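Local coordinates for protein uronate isomerase (Caulobacter crescentus, PDB 2Q01) that catalyses the isomerisation of D-glucuronate to D-fructuronate and of D-galacturonate to D-tagaturonate in the breakdown of uronic acids, at residues B[376-379]-B[380-383]; B[341-344]-B[345-349]. All blocks are in the same frame, centred on the assembly; numbering follows the deposited sequence.

Contact 1. Residues B[376-379]-B[380-383]; sequences GHYP and VLKL. With K (potassium ion), chain E.
The ring of Tyr378 meets Leu381 at its root: methyl CD2 of Leu381 comes obliquely to ring atom CD1, 3.9 Å away, and lies 3.8 Å from Tyr378 CB. On one face of the same ring sits the imidazole of His377, whose CD2 stands over the ring centre 3.6 Å above its plane, while Tyr378 CD1 lies in the plane of the imidazole at its edge. The phenol oxygen is hydrogen-bonded to His316 of the second subunit, whose Tyr74 ring meets the imidazole with planes at about 30°. With CG of Tyr378 anti to its carbonyl carbon (chi1 -78°), the phenol runs alongside Leu381 and points the same way.

Residues 378-381 form a type I beta turn, closed by a weak hydrogen bond from Leu381 N to Tyr378 O at 3.4 Å. The potassium ion sits at this turn, bound by Tyr378 O at 2.7 Å and by Leu381 O at 2.6 Å. The coordinated water donates to Pro379 O and accepts from Lys382 NZ, 2.9 Å from it. Ala375 O and Asn411 OD1 of the same chain and Ser75 O of the second subunit complete this all-oxygen site, tying two subunits together.

The loop after helix 366-375 ends in this turn and passes into strand 381-383, parallel to strand 357-359 in the TIM-barrel-type fold; Leu381 packs on Leu374 of that helix and on Ile357 and Leu359.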
# COMPACT_ATOMS: atom_id res chain seq x y z
N GLY B 376 12.92 3.90 13.34
CA GLY B 376 12.58 3.64 14.74
C GLY B 376 13.63 2.83 15.49
O GLY B 376 13.44 2.49 16.65
N HIS B 377 14.74 2.50 14.82
CA HIS B 377 15.85 1.77 15.44
C HIS B 377 17.19 2.50 15.38
O HIS B 377 17.86 2.64 16.39
CB HIS B 377 16.00 0.37 14.85
CG HIS B 377 17.28 -0.31 15.25
ND1 HIS B 377 17.47 -0.83 16.51
CD2 HIS B 377 18.44 -0.50 14.58
CE1 HIS B 377 18.69 -1.34 16.59
NE2 HIS B 377 19.30 -1.14 15.44
N TYR B 378 17.60 2.91 14.18
CA TYR B 378 18.95 3.45 13.98
C TYR B 378 19.07 4.89 14.47
O TYR B 378 18.24 5.72 14.12
CB TYR B 378 19.34 3.38 12.50
CG TYR B 378 19.76 2.01 12.07
CD1 TYR B 378 18.89 1.18 11.36
CD2 TYR B 378 21.04 1.52 12.37
CE1 TYR B 378 19.29 -0.10 10.97
CE2 TYR B 378 21.44 0.25 11.98
CZ TYR B 378 20.56 -0.55 11.28
OH TYR B 378 20.97 -1.80 10.90
N PRO B 379 20.10 5.19 15.29
CA PRO B 379 20.38 6.54 15.79
C PRO B 379 20.54 7.61 14.70
O PRO B 379 20.19 8.77 14.92
CB PRO B 379 21.71 6.36 16.53
CG PRO B 379 21.70 4.95 16.94
CD PRO B 379 21.06 4.21 15.82
N VAL B 380 21.02 7.20 13.53
CA VAL B 380 21.38 8.14 12.47
C VAL B 380 20.25 8.49 11.50
O VAL B 380 20.35 9.47 10.77
CB VAL B 380 22.59 7.60 11.66
CG1 VAL B 380 23.80 7.50 12.55
CG2 VAL B 380 22.28 6.25 11.06
N LEU B 381 19.18 7.69 11.49
CA LEU B 381 18.15 7.77 10.46
C LEU B 381 16.93 8.55 10.91
O LEU B 381 16.44 8.36 12.02
CB LEU B 381 17.72 6.36 10.06
CG LEU B 381 18.23 5.71 8.77
CD1 LEU B 381 19.59 6.21 8.32
CD2 LEU B 381 18.21 4.20 8.93
N LYS B 382 16.41 9.41 10.04
CA LYS B 382 15.21 10.17 10.35
C LYS B 382 14.35 10.12 9.11
O LYS B 382 14.87 9.88 8.02
CB LYS B 382 15.58 11.61 10.68
CG LYS B 382 15.02 12.16 11.96
CD LYS B 382 15.97 11.96 13.11
CE LYS B 382 15.79 13.02 14.17
NZ LYS B 382 16.31 12.53 15.47
N LEU B 383 13.05 10.35 9.25
CA LEU B 383 12.15 10.30 8.10
C LEU B 383 11.73 11.66 7.61
O LEU B 383 11.31 12.51 8.39
CB LEU B 383 10.91 9.46 8.41
CG LEU B 383 11.20 7.97 8.58
CD1 LEU B 383 9.92 7.20 8.64
CD2 LEU B 383 12.09 7.45 7.46
K K E . 16.30 7.61 14.48
O HOH W 1 17.36 9.78 15.48

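Contact 2. Residues B[341-344]-B[345-349]; sequences ALKP and LLTRL
Thr347 reaches back one helical turn to Lys343, where its hydroxyl OG1 donates to the carbonyl oxygen Lys343 O at 2.7 Å. The same oxygen accepts the backbone bond from Thr347 N, at 2.9 Å, and the two donors approach it from opposite faces of its carbonyl plane. The hydroxyl stands well above that plane, 40° out of it, whereas the amide is tilted by 21°. One carbonyl is thereby gripped twice by a single residue, a common way for a threonine or serine within a helix to satisfy its hydroxyl. The first torsion of Thr347 makes this possible: OG1 is anti to the carbonyl carbon (chi1 -56°) and lies beside its own N, facing the carbonyl one turn back. Methylene CG of Lys343 passes at 4.0 Å from Thr347 OG1, and the extended lysine chain crosses the threonine at a slant.

One residue earlier, Leu342 O takes a bond from Leu346 N at 3.1 Å, and a weak one from Leu345 N. Beside this bond the leucines touch, CB of Leu342 lying 3.7 Å from methyl CD1 of Leu346. Pro344, which has no N-H to donate, lies near the N-terminal end of the helix; the next amide, Leu345 N, also bonds to Thr259 OG1.

Arg348 extends away from the contact to a salt bridge with Asp261. Leu342 and Leu345 turn to the sheet, packing on Leu359 and Ile357 of strand 357-359 respectively, and Leu345 also meets Thr293 and Ala296 of helix 281-302. On another flank Lys343 and Thr347 pack on His313 and Val318 of the second subunit, placing helix 343-349 on the outside of the barrel sheet, between its own chain and the neighbouring copy.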
# COMPACT_ATOMS: atom_id res chain seq x y z
N ALA B 341 19.59 -2.25 0.74
CA ALA B 341 20.27 -1.13 0.10
C ALA B 341 21.15 -0.32 1.05
O ALA B 341 22.32 -0.10 0.76
CB ALA B 341 19.25 -0.23 -0.60
N LEU B 342 20.58 0.09 2.18
CA LEU B 342 21.27 0.95 3.15
C LEU B 342 22.19 0.20 4.10
O LEU B 342 22.94 0.83 4.86
CB LEU B 342 20.26 1.77 3.96
CG LEU B 342 19.35 2.78 3.25
CD1 LEU B 342 18.23 3.18 4.18
CD2 LEU B 342 20.13 3.99 2.81
N LYS B 343 22.12 -1.13 4.06
CA LYS B 343 22.89 -1.99 4.97
C LYS B 343 24.43 -1.78 5.03
O LYS B 343 24.97 -1.73 6.13
CB LYS B 343 22.52 -3.47 4.79
CG LYS B 343 22.74 -4.26 6.05
CD LYS B 343 22.50 -5.74 5.88
CE LYS B 343 22.97 -6.48 7.13
NZ LYS B 343 22.71 -7.94 7.00
N PRO B 344 25.13 -1.69 3.86
CA PRO B 344 26.58 -1.41 3.90
C PRO B 344 27.03 -0.12 4.61
O PRO B 344 28.08 -0.12 5.26
CB PRO B 344 26.96 -1.35 2.42
CG PRO B 344 25.95 -2.19 1.75
CD PRO B 344 24.68 -1.88 2.47
N LEU B 345 26.24 0.95 4.47
CA LEU B 345 26.52 2.21 5.15
C LEU B 345 26.19 2.14 6.64
O LEU B 345 26.91 2.69 7.47
CB LEU B 345 25.76 3.37 4.48
CG LEU B 345 25.73 4.78 5.08
CD1 LEU B 345 27.12 5.34 5.38
CD2 LEU B 345 24.97 5.74 4.17
N LEU B 346 25.10 1.44 6.95
CA LEU B 346 24.62 1.33 8.33
C LEU B 346 25.47 0.38 9.17
O LEU B 346 25.53 0.52 10.40
CB LEU B 346 23.14 0.91 8.35
CG LEU B 346 22.13 1.98 7.93
CD1 LEU B 346 20.78 1.37 7.64
CD2 LEU B 346 22.00 3.08 8.97
N THR B 347 26.12 -0.58 8.52
CA THR B 347 27.06 -1.47 9.18
C THR B 347 28.30 -0.69 9.58
O THR B 347 28.86 -0.89 10.66
CB THR B 347 27.42 -2.67 8.27
OG1 THR B 347 26.21 -3.35 7.90
CG2 THR B 347 28.34 -3.66 8.98
N ARG B 348 28.71 0.23 8.71
CA ARG B 348 29.88 1.06 8.98
C ARG B 348 29.57 2.16 9.98
O ARG B 348 30.27 2.31 10.98
CB ARG B 348 30.43 1.65 7.68
CG ARG B 348 31.76 2.36 7.85
CD ARG B 348 32.09 3.26 6.66
NE ARG B 348 33.38 3.93 6.84
CZ ARG B 348 34.56 3.41 6.54
NH1 ARG B 348 34.65 2.18 6.02
NH2 ARG B 348 35.67 4.11 6.74
N LEU B 349 28.49 2.91 9.73
CA LEU B 349 28.24 4.17 10.42
C LEU B 349 26.86 4.33 11.07
O LEU B 349 26.51 5.44 11.47
CB LEU B 349 28.46 5.33 9.45
CG LEU B 349 29.86 5.53 8.86
CD1 LEU B 349 29.84 6.57 7.76
CD2 LEU B 349 30.87 5.89 9.94

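How the contacts relate
Contact 2 precedes contact 1 along the chain, and their centres lie about 12 Å apart. Leu346 joins them: its methyl CD2 lies 3.8 Å from Val380 CG2, 3.9 Å from Tyr378 CD2 and 4.0 Å from Leu381 CD2, so a single side chain of the helix is received by the potassium-binding turn. A second touch comes from Val380 CG1, 3.6 Å from Leu349 O. The side chain of Leu346 is about 9 Å from the ion and does not touch it, but packs on side chains of Tyr378 and Leu381, whose carbonyls bind the metal. Both contacts also meet the second subunit: His316 of that copy is hydrogen-bonded to Tyr378 OH and packed on Leu346.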